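Local structure of outer envelope protein 64, mitochondrial (Arabidopsis thaliana, 6HPG) at residues A[45-50]-A[77-82]; A[83-88]-A[95-100]. The protein probably serves as a chaperone receptor of the mitochondrial outer membrane, mediating Hsp90-dependent protein targeting to mitochondria, this chain being its TPR domain. All coordinates share one frame; numbering follows the deposited sequence.

Contact 1 (A[45-50]-A[77-82]); sequences NRAAAF and YLRRGT
This is a buried helix-to-helix contact between successive TPR repeats, and it forms part of a peptide-binding site: N45 and A48 of TPR 2 meet the long side chain of R79 of TPR 3. The axes of the two short segments come within 10.0 Å at an angle of 28°, and the arginine bridges the gap. Its CG lies beside the backbone N (chi1 -70°), and the chain is extended from there to NE. This carries the guanidinium across, with A48 CB over one face, offset toward the rim and 3.4 Å from NE. Alanine suits this position because its short methyl lets the planar cation lie close against the helix. A47 CB makes a looser contact of 4.3 Å with R79 CD. At the polar end one water, in the guanidinium plane at its edge, accepts from R79 NH1 at 2.7 Å and donates to N45 OD1 at 2.6 Å. The amide and the guanidinium suit a shared site: OD1 and NH1 take the water, while ND2 and NH2 bond to the backbone of the bound peptide. Such a pair is consistent with the chaperone-tail sites of Hsp90-binding TPR domains. Around it, helix 2-18 packs on N45 and A48 through K10, N14 and Y17, helix 22-35 reaches N45 through Y29, and helix 56-69 meets A47 through C63.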
# COMPACT_ATOMS: atom_id res chain seq x y z
N ASN A 45 3.25 3.35 -1.30
CA ASN A 45 4.10 2.77 -2.31
C ASN A 45 5.09 1.77 -1.68
O ASN A 45 5.31 0.69 -2.21
CB ASN A 45 4.85 3.85 -3.11
CG ASN A 45 3.95 4.62 -4.05
OD1 ASN A 45 2.77 4.29 -4.24
ND2 ASN A 45 4.50 5.64 -4.65
N ARG A 46 5.69 2.11 -0.56
CA ARG A 46 6.64 1.17 0.01
C ARG A 46 5.96 -0.10 0.45
O ARG A 46 6.53 -1.19 0.31
CB ARG A 46 7.43 1.78 1.16
CG ARG A 46 8.68 0.96 1.44
CD ARG A 46 9.61 1.62 2.43
NE ARG A 46 8.95 1.87 3.71
CZ ARG A 46 9.58 2.40 4.77
NH1 ARG A 46 10.89 2.69 4.75
NH2 ARG A 46 8.89 2.62 5.86
N ALA A 47 4.74 0.02 1.03
CA ALA A 47 3.94 -1.18 1.26
C ALA A 47 3.83 -2.09 0.05
O ALA A 47 3.94 -3.31 0.18
CB ALA A 47 2.54 -0.83 1.73
N ALA A 48 3.51 -1.49 -1.09
CA ALA A 48 3.40 -2.27 -2.34
C ALA A 48 4.69 -3.02 -2.62
O ALA A 48 4.67 -4.17 -2.96
CB ALA A 48 3.08 -1.35 -3.50
N ALA A 49 5.84 -2.34 -2.52
CA ALA A 49 7.14 -3.06 -2.73
C ALA A 49 7.33 -4.20 -1.72
O ALA A 49 7.74 -5.30 -2.10
CB ALA A 49 8.33 -2.11 -2.68
N PHE A 50 6.90 -3.98 -0.46
CA PHE A 50 7.00 -5.02 0.57
C PHE A 50 6.09 -6.24 0.33
O PHE A 50 6.50 -7.38 0.56
CB PHE A 50 6.72 -4.46 1.98
CG PHE A 50 7.90 -3.76 2.64
CD1 PHE A 50 9.20 -4.29 2.59
CD2 PHE A 50 7.68 -2.60 3.38
CE1 PHE A 50 10.24 -3.65 3.24
CE2 PHE A 50 8.74 -1.93 4.00
CZ PHE A 50 10.00 -2.46 3.95
N TYR A 77 -5.78 0.77 2.44
CA TYR A 77 -6.73 -0.23 2.85
C TYR A 77 -6.65 -1.53 2.01
O TYR A 77 -6.63 -2.65 2.57
CB TYR A 77 -8.16 0.37 2.90
CG TYR A 77 -8.24 1.49 3.88
CD1 TYR A 77 -8.27 1.25 5.27
CD2 TYR A 77 -8.21 2.78 3.45
CE1 TYR A 77 -8.26 2.31 6.18
CE2 TYR A 77 -8.19 3.83 4.35
CZ TYR A 77 -8.23 3.60 5.70
OH TYR A 77 -8.23 4.69 6.55
N LEU A 78 -6.62 -1.37 0.69
CA LEU A 78 -6.45 -2.50 -0.25
C LEU A 78 -5.22 -3.33 0.06
O LEU A 78 -5.30 -4.54 0.15
CB LEU A 78 -6.34 -1.98 -1.67
CG LEU A 78 -7.59 -1.27 -2.22
CD1 LEU A 78 -7.38 -0.90 -3.68
CD2 LEU A 78 -8.81 -2.15 -2.13
N ARG A 79 -4.09 -2.64 0.22
CA ARG A 79 -2.80 -3.27 0.56
C ARG A 79 -2.70 -3.87 1.98
O ARG A 79 -2.18 -5.00 2.12
CB ARG A 79 -1.63 -2.32 0.30
CG ARG A 79 -1.40 -2.08 -1.21
CD ARG A 79 -0.32 -1.05 -1.54
NE ARG A 79 -0.29 -0.91 -2.98
CZ ARG A 79 -0.14 0.22 -3.66
NH1 ARG A 79 0.08 1.38 -3.05
NH2 ARG A 79 -0.19 0.16 -4.96
N ARG A 80 -3.18 -3.16 3.01
CA ARG A 80 -3.20 -3.75 4.35
C ARG A 80 -4.13 -4.98 4.35
O ARG A 80 -3.80 -6.02 4.94
CB ARG A 80 -3.63 -2.76 5.42
CG ARG A 80 -3.16 -3.21 6.80
CD ARG A 80 -3.34 -2.20 7.90
NE ARG A 80 -4.75 -1.94 8.18
CZ ARG A 80 -5.18 -1.06 9.07
NH1 ARG A 80 -6.47 -0.88 9.25
NH2 ARG A 80 -4.31 -0.37 9.82
N GLY A 81 -5.26 -4.84 3.66
CA GLY A 81 -6.18 -5.94 3.41
C GLY A 81 -5.53 -7.17 2.82
O GLY A 81 -5.77 -8.29 3.29
N THR A 82 -4.72 -6.96 1.79
CA THR A 82 -4.01 -8.05 1.11
C THR A 82 -3.02 -8.73 2.04
O THR A 82 -2.90 -9.94 1.99
CB THR A 82 -3.30 -7.56 -0.16
OG1 THR A 82 -4.26 -6.88 -0.98
CG2 THR A 82 -2.68 -8.70 -0.96
O HOH W 1 0.20 3.97 -3.93

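Contact 2 (A[83-88]-A[95-100]); sequences ARESLV and ADFRHA
The two antiparallel helices of the TPR 3 hairpin, 74-86 and 90-103, meet here close to their connecting turn. R84 and D96 form a salt bridge, with NH1 2.8 Å from OD2 and 3.2 Å from OD1. The guanidinium and carboxylate planes are nearly parallel (12°) but displaced: the carboxylate lies out of the guanidinium plane beside NH1, so the pair is an ionic contact and not an in-plane bidentate one. R84 suits the place because its extended chain spans the gap between the backbones and lets NH1 also donate to E92 O, while short D96 keeps its charge near its own helix. E85, one residue on, takes a different first torsion, with CG anti to the backbone N (chi1 179°), and its extended chain brings OE2 obliquely to the ring of F97. At 3.7 Å from F97 CE2 this is loose packing and not a hydrogen bond. The polar end of E85 is met by R116 of helix 108-118, through OE1, and F97 packs on A113 and L117 of that helix. Shared between R84 and R80, the buried carboxylate of D96 is probably kept ionised, and it probably offsets the closeness of the two arginines.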
# COMPACT_ATOMS: atom_id res chain seq x y z
N ALA A 83 -2.31 -7.95 2.87
CA ALA A 83 -1.26 -8.50 3.74
C ALA A 83 -1.93 -9.33 4.82
O ALA A 83 -1.44 -10.39 5.21
CB ALA A 83 -0.39 -7.40 4.36
N ARG A 84 -3.05 -8.81 5.33
CA ARG A 84 -3.83 -9.54 6.28
C ARG A 84 -4.39 -10.85 5.72
O ARG A 84 -4.25 -11.87 6.35
CB ARG A 84 -4.94 -8.67 6.82
CG ARG A 84 -4.40 -7.68 7.82
CD ARG A 84 -5.45 -6.63 8.08
NE ARG A 84 -5.00 -5.76 9.15
CZ ARG A 84 -5.76 -4.80 9.69
NH1 ARG A 84 -7.01 -4.55 9.25
NH2 ARG A 84 -5.26 -4.09 10.68
N GLU A 85 -4.98 -10.81 4.54
CA GLU A 85 -5.50 -12.04 3.94
C GLU A 85 -4.38 -13.08 3.71
O GLU A 85 -4.60 -14.29 3.84
CB GLU A 85 -6.21 -11.74 2.64
CG GLU A 85 -6.75 -12.96 1.96
CD GLU A 85 -7.51 -12.62 0.72
OE1 GLU A 85 -8.17 -13.54 0.18
OE2 GLU A 85 -7.45 -11.45 0.26
N SER A 86 -3.18 -12.58 3.38
CA SER A 86 -1.98 -13.40 3.25
C SER A 86 -1.56 -13.99 4.58
O SER A 86 -1.10 -15.13 4.62
CB SER A 86 -0.81 -12.59 2.69
OG SER A 86 -1.03 -12.27 1.34
N LEU A 87 -1.71 -13.22 5.66
CA LEU A 87 -1.44 -13.73 7.00
C LEU A 87 -2.65 -14.43 7.63
O LEU A 87 -2.73 -14.54 8.85
CB LEU A 87 -0.95 -12.59 7.91
CG LEU A 87 0.43 -12.03 7.56
CD1 LEU A 87 0.69 -10.82 8.44
CD2 LEU A 87 1.52 -13.09 7.73
N VAL A 88 -3.59 -14.87 6.78
CA VAL A 88 -4.80 -15.63 7.16
C VAL A 88 -5.64 -14.92 8.26
O VAL A 88 -6.36 -15.56 9.01
CB VAL A 88 -4.41 -17.14 7.43
CG1 VAL A 88 -5.58 -18.01 7.91
CG2 VAL A 88 -3.82 -17.76 6.17
N ALA A 95 -12.50 -6.10 7.01
CA ALA A 95 -12.71 -4.75 7.48
C ALA A 95 -12.04 -3.72 6.55
O ALA A 95 -12.64 -2.67 6.21
CB ALA A 95 -12.21 -4.62 8.89
N ASP A 96 -10.80 -4.02 6.15
CA ASP A 96 -10.05 -3.11 5.30
C ASP A 96 -10.62 -3.11 3.89
O ASP A 96 -10.78 -2.04 3.30
CB ASP A 96 -8.58 -3.49 5.22
CG ASP A 96 -7.80 -3.18 6.46
OD1 ASP A 96 -8.17 -2.31 7.29
OD2 ASP A 96 -6.73 -3.81 6.55
N PHE A 97 -10.96 -4.29 3.35
CA PHE A 97 -11.52 -4.30 2.01
C PHE A 97 -12.91 -3.57 2.05
O PHE A 97 -13.30 -2.95 1.07
CB PHE A 97 -11.58 -5.72 1.40
CG PHE A 97 -10.23 -6.26 0.91
CD1 PHE A 97 -9.54 -5.64 -0.14
CD2 PHE A 97 -9.68 -7.43 1.46
CE1 PHE A 97 -8.31 -6.15 -0.58
CE2 PHE A 97 -8.45 -7.94 1.02
CZ PHE A 97 -7.76 -7.30 0.01
N ARG A 98 -13.62 -3.64 3.18
CA ARG A 98 -14.94 -2.98 3.29
C ARG A 98 -14.78 -1.49 3.35
O ARG A 98 -15.52 -0.76 2.70
CB ARG A 98 -15.74 -3.53 4.44
CG ARG A 98 -16.47 -4.84 4.05
CD ARG A 98 -16.99 -5.55 5.27
NE ARG A 98 -17.70 -6.79 4.94
CZ ARG A 98 -17.94 -7.78 5.80
NH1 ARG A 98 -17.56 -7.71 7.07
NH2 ARG A 98 -18.61 -8.85 5.39
N HIS A 99 -13.76 -1.04 4.09
CA HIS A 99 -13.51 0.38 4.18
C HIS A 99 -13.03 1.04 2.89
O HIS A 99 -13.36 2.21 2.62
CB HIS A 99 -12.55 0.73 5.31
CG HIS A 99 -12.67 2.15 5.72
ND1 HIS A 99 -13.80 2.64 6.35
CD2 HIS A 99 -11.85 3.21 5.56
CE1 HIS A 99 -13.65 3.92 6.59
NE2 HIS A 99 -12.47 4.30 6.12
N ALA A 100 -12.24 0.31 2.10
CA ALA A 100 -11.83 0.81 0.80
C ALA A 100 -13.04 1.11 -0.06
O ALA A 100 -13.00 2.04 -0.88
CB ALA A 100 -10.97 -0.21 0.09

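Going from the N terminus, contact 1 joins helix 40-52 to helix 74-86 and closes a loop that contains helix 56-69, so it links TPR 2 to TPR 3. Contact 2 opens only after it has closed: 83-88 meets 95-100 across a short turn and the first turn of helix 90-103, within TPR 3 alone. The two loops are thus in series, neither nested nor crossed, and helix 74-86 serves both, with its earlier turns in the first and its last turns in the second. They also touch, with R80 NH1 3.0 Å from D96 OD1 in a salt bridge, so that the groove-lining helix is tied to its hairpin partner, helix 90-103.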